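Local coordinates for protein acetyl-CoA acetyltransferase A (Ascaris suum, PDB 6BJA) that binds coenzyme A and, as a thiolase, probably catalyses acetyl transfer between acyl-CoA thioesters in lipid metabolism, at residues Tyr12-Pro20 and Val39-Leu50; Ser52-Val63 and Glu81-Asn92. All coordinates share one frame; numbering follows the deposited sequence.

Contact 1. Residues Tyr12-Pro20 and Val39-Leu50; sequences YILSAVRTP and VVTKEAIKRSLL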
loop_
_atom_site.group_PDB
_atom_site.type_symbol
_atom_site.label_atom_id
_atom_site.label_comp_id
_atom_site.label_asym_id
_atom_site.label_seq_id
_atom_site.Cartn_x
_atom_site.Cartn_y
_atom_site.Cartn_z
ATOM N N TYR A 12 -38.768 -22.129 17.109
ATOM C CA TYR A 12 -38.888 -21.147 18.187
ATOM C C TYR A 12 -37.614 -20.353 18.374
ATOM O O TYR A 12 -36.520 -20.853 18.130
ATOM C CB TYR A 12 -39.249 -21.841 19.495
ATOM C CG TYR A 12 -40.635 -22.420 19.473
ATOM C CD1 TYR A 12 -40.847 -23.721 19.038
ATOM C CD2 TYR A 12 -41.731 -21.670 19.875
ATOM C CE1 TYR A 12 -42.119 -24.265 19.013
ATOM C CE2 TYR A 12 -43.006 -22.198 19.843
ATOM C CZ TYR A 12 -43.190 -23.501 19.413
ATOM O OH TYR A 12 -44.455 -24.028 19.381
ATOM N N ILE A 13 -37.781 -19.101 18.794
ATOM C CA ILE A 13 -36.678 -18.252 19.213
ATOM C C ILE A 13 -36.553 -18.369 20.727
ATOM O O ILE A 13 -37.493 -18.029 21.434
ATOM C CB ILE A 13 -36.934 -16.787 18.810
ATOM C CG1 ILE A 13 -36.971 -16.671 17.284
ATOM C CG2 ILE A 13 -35.868 -15.869 19.375
ATOM C CD1 ILE A 13 -37.456 -15.349 16.748
ATOM N N LEU A 14 -35.416 -18.849 21.213
ATOM C CA LEU A 14 -35.196 -18.979 22.658
ATOM C C LEU A 14 -34.585 -17.727 23.250
ATOM O O LEU A 14 -34.831 -17.412 24.418
ATOM C CB LEU A 14 -34.294 -20.156 22.963
ATOM C CG LEU A 14 -34.787 -21.529 22.510
ATOM C CD1 LEU A 14 -33.850 -22.609 23.032
ATOM C CD2 LEU A 14 -36.218 -21.786 22.976
ATOM N N SER A 15 -33.795 -17.016 22.450
ATOM C CA SER A 15 -33.096 -15.831 22.896
ATOM C C SER A 15 -32.782 -14.955 21.704
ATOM O O SER A 15 -32.699 -15.447 20.575
ATOM C CB SER A 15 -31.811 -16.188 23.636
ATOM O OG SER A 15 -30.916 -16.887 22.788
ATOM N N ALA A 16 -32.584 -13.671 21.991
ATOM C CA ALA A 16 -32.397 -12.641 20.957
ATOM C C ALA A 16 -31.709 -11.447 21.617
ATOM O O ALA A 16 -32.296 -10.775 22.462
ATOM C CB ALA A 16 -33.715 -12.243 20.364
ATOM N N VAL A 17 -30.424 -11.270 21.310
ATOM C CA VAL A 17 -29.612 -10.252 21.957
ATOM C C VAL A 17 -28.758 -9.507 20.937
ATOM O O VAL A 17 -28.524 -10.005 19.824
ATOM C CB VAL A 17 -28.685 -10.838 23.049
ATOM C CG1 VAL A 17 -29.503 -11.510 24.144
ATOM C CG2 VAL A 17 -27.701 -11.812 22.467
ATOM N N ARG A 18 -28.312 -8.308 21.315
ATOM C CA ARG A 18 -27.431 -7.545 20.443
ATOM C C ARG A 18 -26.444 -6.708 21.241
ATOM O O ARG A 18 -26.705 -6.363 22.366
ATOM C CB ARG A 18 -28.263 -6.637 19.542
ATOM C CG ARG A 18 -28.979 -5.498 20.282
ATOM C CD ARG A 18 -29.687 -4.606 19.303
ATOM N NE ARG A 18 -30.298 -3.390 19.844
ATOM C CZ ARG A 18 -29.689 -2.219 19.976
ATOM N NH1 ARG A 18 -28.403 -2.083 19.718
ATOM N NH2 ARG A 18 -30.386 -1.154 20.368
ATOM N N THR A 19 -25.307 -6.384 20.649
ATOM C CA THR A 19 -24.441 -5.366 21.200
ATOM C C THR A 19 -25.082 -4.008 20.999
ATOM O O THR A 19 -25.943 -3.834 20.127
ATOM C CB THR A 19 -23.056 -5.358 20.532
ATOM O OG1 THR A 19 -23.208 -4.935 19.166
ATOM C CG2 THR A 19 -22.383 -6.708 20.597
ATOM N N PRO A 20 -24.665 -3.013 21.789
ATOM C CA PRO A 20 -24.878 -1.646 21.343
ATOM C C PRO A 20 -24.178 -1.485 20.003
ATOM O O PRO A 20 -23.205 -2.203 19.704
ATOM C CB PRO A 20 -24.203 -0.792 22.408
ATOM C CG PRO A 20 -23.913 -1.754 23.551
ATOM C CD PRO A 20 -23.707 -3.071 22.885
ATOM N N VAL A 39 -19.256 -12.219 21.621
ATOM C CA VAL A 39 -20.043 -11.594 22.684
ATOM C C VAL A 39 -21.489 -12.005 22.558
ATOM O O VAL A 39 -22.079 -12.460 23.540
ATOM C CB VAL A 39 -19.927 -10.063 22.658
ATOM C CG1 VAL A 39 -20.930 -9.389 23.613
ATOM C CG2 VAL A 39 -18.528 -9.647 23.011
ATOM N N VAL A 40 -22.083 -11.840 21.367
ATOM C CA VAL A 40 -23.515 -12.088 21.267
ATOM C C VAL A 40 -23.844 -13.580 21.221
ATOM O O VAL A 40 -24.907 -13.994 21.683
ATOM C CB VAL A 40 -24.162 -11.362 20.073
ATOM C CG1 VAL A 40 -24.144 -9.868 20.319
ATOM C CG2 VAL A 40 -23.477 -11.707 18.746
ATOM N N THR A 41 -22.928 -14.404 20.711
ATOM C CA THR A 41 -23.176 -15.828 20.695
ATOM C C THR A 41 -23.180 -16.376 22.118
ATOM O O THR A 41 -24.082 -17.110 22.492
ATOM C CB THR A 41 -22.124 -16.558 19.833
ATOM O OG1 THR A 41 -22.246 -16.088 18.481
ATOM C CG2 THR A 41 -22.325 -18.065 19.836
ATOM N N LYS A 42 -22.174 -16.016 22.896
ATOM C CA LYS A 42 -22.126 -16.460 24.288
ATOM C C LYS A 42 -23.356 -15.980 25.046
ATOM O O LYS A 42 -23.945 -16.759 25.802
ATOM C CB LYS A 42 -20.852 -15.976 24.965
ATOM C CG LYS A 42 -19.597 -16.725 24.534
ATOM C CD LYS A 42 -18.397 -16.170 25.287
ATOM C CE LYS A 42 -17.449 -17.266 25.703
ATOM N NZ LYS A 42 -16.353 -16.721 26.565
ATOM N N GLU A 43 -23.785 -14.729 24.840
ATOM C CA GLU A 43 -24.899 -14.255 25.668
ATOM C C GLU A 43 -26.212 -14.867 25.178
ATOM O O GLU A 43 -27.087 -15.173 25.966
ATOM C CB GLU A 43 -24.980 -12.725 25.686
ATOM C CG GLU A 43 -26.032 -12.206 26.661
ATOM C CD GLU A 43 -25.633 -12.347 28.123
ATOM O OE1 GLU A 43 -24.399 -12.457 28.410
ATOM O OE2 GLU A 43 -26.569 -12.330 28.991
ATOM N N ALA A 44 -26.356 -15.076 23.877
ATOM C CA ALA A 44 -27.560 -15.728 23.370
ATOM C C ALA A 44 -27.700 -17.159 23.908
ATOM O O ALA A 44 -28.804 -17.606 24.207
ATOM C CB ALA A 44 -27.559 -15.745 21.845
ATOM N N ILE A 45 -26.589 -17.876 24.002
ATOM C CA ILE A 45 -26.575 -19.226 24.564
ATOM C C ILE A 45 -26.980 -19.150 26.043
ATOM O O ILE A 45 -27.860 -19.890 26.465
ATOM C CB ILE A 45 -25.212 -19.873 24.400
ATOM C CG1 ILE A 45 -24.965 -20.158 22.920
ATOM C CG2 ILE A 45 -25.115 -21.164 25.205
ATOM C CD1 ILE A 45 -23.554 -20.597 22.608
ATOM N N LYS A 46 -26.385 -18.228 26.791
ATOM C CA LYS A 46 -26.745 -18.054 28.205
ATOM C C LYS A 46 -28.240 -17.839 28.388
ATOM O O LYS A 46 -28.874 -18.457 29.252
ATOM C CB LYS A 46 -25.966 -16.881 28.806
ATOM C CG LYS A 46 -24.461 -17.194 28.989
ATOM C CD LYS A 46 -23.659 -15.956 29.401
ATOM C CE LYS A 46 -22.149 -16.240 29.445
ATOM N NZ LYS A 46 -21.385 -15.002 29.793
ATOM N N ARG A 47 -28.825 -16.969 27.574
ATOM C CA ARG A 47 -30.223 -16.622 27.789
ATOM C C ARG A 47 -31.177 -17.665 27.181
ATOM O O ARG A 47 -32.371 -17.684 27.512
ATOM C CB ARG A 47 -30.507 -15.210 27.256
ATOM C CG ARG A 47 -29.650 -14.143 27.927
ATOM C CD ARG A 47 -30.146 -12.746 27.669
ATOM N NE ARG A 47 -29.257 -11.751 28.248
ATOM C CZ ARG A 47 -29.547 -10.451 28.340
ATOM N NH1 ARG A 47 -30.685 -9.993 27.865
ATOM N NH2 ARG A 47 -28.695 -9.612 28.892
ATOM N N SER A 48 -30.657 -18.563 26.347
ATOM C CA SER A 48 -31.463 -19.659 25.819
ATOM C C SER A 48 -31.734 -20.741 26.861
ATOM O O SER A 48 -32.648 -21.540 26.701
ATOM C CB SER A 48 -30.781 -20.331 24.635
ATOM O OG SER A 48 -29.747 -21.197 25.050
ATOM N N LEU A 49 -30.908 -20.738 27.903
ATOM C CA LEU A 49 -30.933 -21.715 28.996
ATOM C C LEU A 49 -30.483 -23.107 28.587
ATOM O O LEU A 49 -30.607 -24.051 29.364
ATOM C CB LEU A 49 -32.325 -21.799 29.607
ATOM C CG LEU A 49 -32.928 -20.451 29.985
ATOM C CD1 LEU A 49 -34.286 -20.660 30.602
ATOM C CD2 LEU A 49 -32.003 -19.690 30.935
ATOM N N LEU A 50 -29.952 -23.233 27.375
ATOM C CA LEU A 50 -29.312 -24.461 26.929
ATOM C C LEU A 50 -27.805 -24.342 27.053
ATOM O O LEU A 50 -27.252 -23.267 26.888
ATOM C CB LEU A 50 -29.686 -24.737 25.484
ATOM C CG LEU A 50 -31.168 -24.932 25.165
ATOM C CD1 LEU A 50 -31.366 -25.064 23.671
ATOM C CD2 LEU A 50 -31.725 -26.147 25.888
#

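Contact 2. Residues Ser52-Val63 and Glu81-Asn92; sequences SSAIEETIVGNV and EIPKSSQCVTIN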
loop_
_atom_site.group_PDB
_atom_site.type_symbol
_atom_site.label_atom_id
_atom_site.label_comp_id
_atom_site.label_asym_id
_atom_site.label_seq_id
_atom_site.Cartn_x
_atom_site.Cartn_y
_atom_site.Cartn_z
ATOM N N SER A 52 -23.883 -24.618 25.857
ATOM C CA SER A 52 -23.251 -24.438 24.551
ATOM C C SER A 52 -23.057 -25.776 23.825
ATOM O O SER A 52 -23.001 -25.821 22.598
ATOM C CB SER A 52 -21.914 -23.712 24.699
ATOM O OG SER A 52 -20.992 -24.439 25.508
ATOM N N SER A 53 -22.952 -26.867 24.576
ATOM C CA SER A 53 -22.792 -28.192 23.983
ATOM C C SER A 53 -23.985 -28.624 23.158
ATOM O O SER A 53 -23.848 -29.535 22.337
ATOM C CB SER A 53 -22.553 -29.233 25.071
ATOM O OG SER A 53 -23.645 -29.268 25.971
ATOM N N ALA A 54 -25.134 -27.966 23.335
ATOM C CA ALA A 54 -26.350 -28.331 22.607
ATOM C C ALA A 54 -26.495 -27.639 21.250
ATOM O O ALA A 54 -27.375 -27.992 20.460
ATOM C CB ALA A 54 -27.551 -28.029 23.456
ATOM N N ILE A 55 -25.656 -26.642 20.995
ATOM C CA ILE A 55 -25.744 -25.874 19.754
ATOM C C ILE A 55 -25.153 -26.684 18.606
ATOM O O ILE A 55 -23.977 -27.043 18.655
ATOM C CB ILE A 55 -24.999 -24.537 19.865
ATOM C CG1 ILE A 55 -25.446 -23.739 21.100
ATOM C CG2 ILE A 55 -25.193 -23.734 18.570
ATOM C CD1 ILE A 55 -26.935 -23.415 21.159
ATOM N N GLU A 56 -25.960 -26.959 17.579
ATOM C CA GLU A 56 -25.577 -27.900 16.514
ATOM C C GLU A 56 -24.941 -27.237 15.293
ATOM O O GLU A 56 -24.180 -27.872 14.545
ATOM C CB GLU A 56 -26.796 -28.713 16.063
ATOM C CG GLU A 56 -27.315 -29.628 17.171
ATOM C CD GLU A 56 -28.714 -30.184 16.941
ATOM O OE1 GLU A 56 -29.379 -29.822 15.964
ATOM O OE2 GLU A 56 -29.161 -31.007 17.767
ATOM N N GLU A 57 -25.290 -25.973 15.077
ATOM C CA GLU A 57 -24.777 -25.159 13.974
ATOM C C GLU A 57 -24.644 -23.712 14.378
ATOM O O GLU A 57 -25.463 -23.219 15.147
ATOM C CB GLU A 57 -25.699 -25.156 12.752
ATOM C CG GLU A 57 -25.768 -26.388 11.981
ATOM C CD GLU A 57 -26.356 -26.156 10.580
ATOM O OE1 GLU A 57 -26.285 -25.012 10.039
ATOM O OE2 GLU A 57 -26.888 -27.133 10.028
ATOM N N THR A 58 -23.655 -23.039 13.794
ATOM C CA THR A 58 -23.442 -21.604 13.957
ATOM C C THR A 58 -23.447 -20.964 12.590
ATOM O O THR A 58 -22.609 -21.315 11.759
ATOM C CB THR A 58 -22.133 -21.350 14.652
ATOM O OG1 THR A 58 -22.161 -22.029 15.919
ATOM C CG2 THR A 58 -21.894 -19.863 14.882
ATOM N N ILE A 59 -24.401 -20.069 12.345
ATOM C CA ILE A 59 -24.587 -19.486 11.014
ATOM C C ILE A 59 -24.436 -17.983 11.161
ATOM O O ILE A 59 -25.205 -17.367 11.886
ATOM C CB ILE A 59 -25.974 -19.797 10.413
ATOM C CG1 ILE A 59 -26.282 -21.286 10.489
ATOM C CG2 ILE A 59 -26.063 -19.273 8.972
ATOM C CD1 ILE A 59 -27.706 -21.642 10.222
ATOM N N VAL A 60 -23.464 -17.402 10.466
ATOM C CA VAL A 60 -23.093 -16.007 10.679
ATOM C C VAL A 60 -23.137 -15.167 9.429
ATOM O O VAL A 60 -22.438 -15.450 8.455
ATOM C CB VAL A 60 -21.671 -15.876 11.243
ATOM C CG1 VAL A 60 -21.368 -14.401 11.543
ATOM C CG2 VAL A 60 -21.499 -16.725 12.494
ATOM N N GLY A 61 -23.928 -14.100 9.454
ATOM C CA GLY A 61 -23.884 -13.106 8.403
ATOM C C GLY A 61 -22.765 -12.098 8.576
ATOM O O GLY A 61 -22.547 -11.550 9.667
ATOM N N ASN A 62 -22.043 -11.847 7.488
ATOM C CA ASN A 62 -20.921 -10.919 7.472
ATOM C C ASN A 62 -20.642 -10.533 6.041
ATOM O O ASN A 62 -20.617 -11.393 5.178
ATOM C CB ASN A 62 -19.669 -11.553 8.101
ATOM C CG ASN A 62 -18.460 -10.650 8.026
ATOM O OD1 ASN A 62 -17.574 -10.822 7.173
ATOM N ND2 ASN A 62 -18.394 -9.686 8.934
ATOM N N VAL A 63 -20.471 -9.242 5.790
ATOM C CA VAL A 63 -20.230 -8.738 4.446
ATOM C C VAL A 63 -18.743 -8.478 4.179
ATOM O O VAL A 63 -18.203 -8.945 3.173
ATOM C CB VAL A 63 -21.039 -7.453 4.206
ATOM C CG1 VAL A 63 -20.816 -6.939 2.775
ATOM C CG2 VAL A 63 -22.514 -7.711 4.487
ATOM N N GLU A 81 -17.277 -21.817 22.937
ATOM C CA GLU A 81 -17.374 -23.146 23.557
ATOM C C GLU A 81 -18.457 -24.049 22.965
ATOM O O GLU A 81 -18.973 -24.949 23.608
ATOM C CB GLU A 81 -17.571 -22.976 25.067
ATOM C CG GLU A 81 -16.412 -22.208 25.697
ATOM C CD GLU A 81 -16.472 -22.162 27.221
ATOM O OE1 GLU A 81 -17.587 -22.078 27.781
ATOM O OE2 GLU A 81 -15.396 -22.213 27.856
ATOM N N ILE A 82 -18.809 -23.805 21.706
ATOM C CA ILE A 82 -19.678 -24.706 20.969
ATOM C C ILE A 82 -18.811 -25.888 20.504
ATOM O O ILE A 82 -17.658 -25.678 20.173
ATOM C CB ILE A 82 -20.342 -23.955 19.807
ATOM C CG1 ILE A 82 -21.290 -22.904 20.381
ATOM C CG2 ILE A 82 -21.118 -24.886 18.896
ATOM C CD1 ILE A 82 -21.840 -21.944 19.322
ATOM N N PRO A 83 -19.366 -27.116 20.498
ATOM C CA PRO A 83 -18.531 -28.293 20.205
ATOM C C PRO A 83 -17.861 -28.219 18.851
ATOM O O PRO A 83 -18.421 -27.664 17.897
ATOM C CB PRO A 83 -19.532 -29.443 20.225
ATOM C CG PRO A 83 -20.595 -28.992 21.155
ATOM C CD PRO A 83 -20.734 -27.519 20.875
ATOM N N LYS A 84 -16.678 -28.804 18.764
ATOM C CA LYS A 84 -15.980 -28.904 17.485
ATOM C C LYS A 84 -16.796 -29.659 16.452
ATOM O O LYS A 84 -16.599 -29.447 15.260
ATOM C CB LYS A 84 -14.634 -29.582 17.654
ATOM C CG LYS A 84 -13.688 -28.932 18.616
ATOM C CD LYS A 84 -13.243 -27.552 18.223
ATOM C CE LYS A 84 -12.307 -26.927 19.291
ATOM N NZ LYS A 84 -12.833 -26.878 20.688
ATOM N N SER A 85 -17.704 -30.523 16.892
ATOM C CA SER A 85 -18.551 -31.281 15.984
ATOM C C SER A 85 -19.652 -30.452 15.319
ATOM O O SER A 85 -20.271 -30.909 14.370
ATOM C CB SER A 85 -19.193 -32.466 16.711
ATOM O OG SER A 85 -19.915 -32.044 17.851
ATOM N N SER A 86 -19.883 -29.240 15.801
ATOM C CA SER A 86 -20.947 -28.416 15.266
ATOM C C SER A 86 -20.498 -27.730 13.989
ATOM O O SER A 86 -19.328 -27.391 13.833
ATOM C CB SER A 86 -21.394 -27.394 16.307
ATOM O OG SER A 86 -21.914 -28.085 17.426
ATOM N N GLN A 87 -21.443 -27.531 13.077
ATOM C CA GLN A 87 -21.169 -26.978 11.764
ATOM C C GLN A 87 -21.276 -25.461 11.716
ATOM O O GLN A 87 -22.213 -24.892 12.258
ATOM C CB GLN A 87 -22.135 -27.571 10.769
ATOM C CG GLN A 87 -21.728 -28.930 10.219
ATOM C CD GLN A 87 -21.444 -29.970 11.284
ATOM O OE1 GLN A 87 -22.379 -30.529 11.885
ATOM N NE2 GLN A 87 -20.146 -30.259 11.523
ATOM N N CYS A 88 -20.332 -24.837 11.025
ATOM C CA CYS A 88 -20.189 -23.381 10.992
ATOM C C CYS A 88 -20.051 -22.838 9.585
ATOM O O CYS A 88 -19.227 -23.318 8.827
ATOM C CB CYS A 88 -18.969 -22.983 11.786
ATOM S SG CYS A 88 -18.994 -23.666 13.472
ATOM N N VAL A 89 -20.854 -21.828 9.233
ATOM C CA VAL A 89 -20.783 -21.255 7.894
ATOM C C VAL A 89 -21.000 -19.748 7.963
ATOM O O VAL A 89 -21.781 -19.257 8.800
ATOM C CB VAL A 89 -21.809 -21.920 6.965
ATOM C CG1 VAL A 89 -23.251 -21.637 7.402
ATOM C CG2 VAL A 89 -21.608 -21.468 5.519
ATOM N N THR A 90 -20.290 -19.017 7.112
ATOM C CA THR A 90 -20.401 -17.566 7.029
ATOM C C THR A 90 -21.088 -17.240 5.724
ATOM O O THR A 90 -20.767 -17.811 4.690
ATOM C CB THR A 90 -19.035 -16.862 7.114
ATOM O OG1 THR A 90 -18.334 -17.329 8.285
ATOM C CG2 THR A 90 -19.192 -15.366 7.272
ATOM N N ILE A 91 -22.076 -16.367 5.778
ATOM C CA ILE A 91 -22.792 -16.082 4.551
ATOM C C ILE A 91 -22.926 -14.589 4.286
ATOM O O ILE A 91 -22.962 -13.754 5.208
ATOM C CB ILE A 91 -24.159 -16.768 4.526
ATOM C CG1 ILE A 91 -25.128 -16.091 5.459
ATOM C CG2 ILE A 91 -24.074 -18.257 4.889
ATOM C CD1 ILE A 91 -26.231 -15.610 4.664
ATOM N N ASN A 92 -22.984 -14.269 2.991
ATOM C CA ASN A 92 -23.003 -12.891 2.513
ATOM C C ASN A 92 -24.193 -12.705 1.591
ATOM O O ASN A 92 -24.229 -13.264 0.500
ATOM C CB ASN A 92 -21.701 -12.543 1.777
ATOM C CG ASN A 92 -21.652 -11.106 1.285
ATOM O OD1 ASN A 92 -22.627 -10.378 1.363
ATOM N ND2 ASN A 92 -20.503 -10.699 0.758
HETATM O O HOH W 1 -23.631 -24.025 9.825
HETATM O O HOH W 2 -17.827 -11.865 2.332
#

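Contact 1. Residues Tyr12-Pro20 and Val39-Leu50
Ser15, on strand 11-23, donates a hydrogen bond from OG to Ala44 O, 2.6 Å away on helix 33-48, which packs on the sheet of the thiolase fold in its N-terminal domain. Strand and helix segments run at 136° to each other and their axes come within 6.8 Å, a separation that small residues at the centre, Ser15 and Ala44, make possible. The Ser15 hydroxyl lies between its own N and carbonyl carbon (chi1 62°) and reaches the carbonyl from 30° off its plane. Ala44 O also receives a weak helical bond from Ser48 N, so this buried oxygen has two donors.

On one side of the serine, branched Val17 spans the helix surface. Its CG2 packs on the methyl of Ala44, 4.0 Å from CB, while CG1 meets the aliphatic part of Arg47 at CD, 3.8 Å away. Arg47 stretches out from CG to NE, and its NE bonds to Glu43 OE2 at 2.8 Å; Glu43 OE2 lies at the guanidinium's edge, in its plane, and this salt bridge probably steadies the arm beside the valine. Further along, Thr19 CG2 rests on Val40 CG1 while its OG1 bonds to the backbone of Ala260 on the neighbouring strand 257-267.

Towards the helix end, Leu14 CD1 touches Leu50 CD1 at 3.6 Å, the two side chains crossing at about a right angle. Ser48 positions Leu50 through an ST turn: its OG gives a bond to Ile45 O and accepts one from Leu50 N at 3.1 Å.

Contact 2. Residues Ser52-Val63 and Glu81-Asn92
With chi1 at -63°, Ser86 holds its OG beside its own backbone N and aims it at the carbonyl of Ile55, 2.6 Å from O and in the carbonyl plane. Ser52 turns its hydroxyl between N and carbonyl carbon (chi1 61°) to reach Glu81 O at 2.8 Å, from well above the carbonyl plane. Small hydroxyl residues suit these approaches to the strands because each ties down a main-chain oxygen where the ladder has not yet begun. Between the two bonds Ile82 slides CD1 past Ile55 CG2 at 3.9 Å and on to Thr58 OG1. Pro83 CD and CG touch the carbonyl oxygens of Ser52 and Ser53, and the proline then opens a type I turn that ends at Ser86.

Beyond the turn the strands pair in parallel register, from Gln87 N to Glu56 O at 3.1 Å through to Asn62 N bonded to Ile91 O. Ile59 CG2 and Val89 CG1 lie side by side at 4.0 Å, branched residues well suited to extended strands. On the opposite face Thr58 and Cys88 lean toward helix 72-79, where Thr58 OG1 bonds to Ser77. Glu57 passes its CG over Gln87 CB, and Arg114 binds the ends of both, a salt bridge to the acid and a hydrogen bond to the amide.

Strand 87-92 continues the sheet into the second subunit through an antiparallel ladder at Thr90, Ile91 and Asn92. Past the end of strand 57-61 the side chain of Val63 lies about 8 Å from that of His355, a predicted catalytic residue. Helix 72-79 links the paired strands, making this a classic beta-alpha-beta unit.

Overall arrangement
Both contacts are largely buried and reach the same sheet, yet they use it differently. Contact 1 lays helix 33-48 over strand 11-23 and depends on side-chain packing, with one hydroxyl bond across; contact 2 joins two strands within the sheet and depends on a run of backbone bonds. Contact 2 lies at the sheet's outer edge in this chain and meets another subunit, which contact 1 does not. Exposed residues flank each, Arg47 in contact 1, Ser53 and Glu81 in contact 2. The two meet through helix 33-48: Ile45 packs against Ser52, Ile55 and Ile82, while Thr41 CG2 lies 3.9 Å from Ile82 CD1.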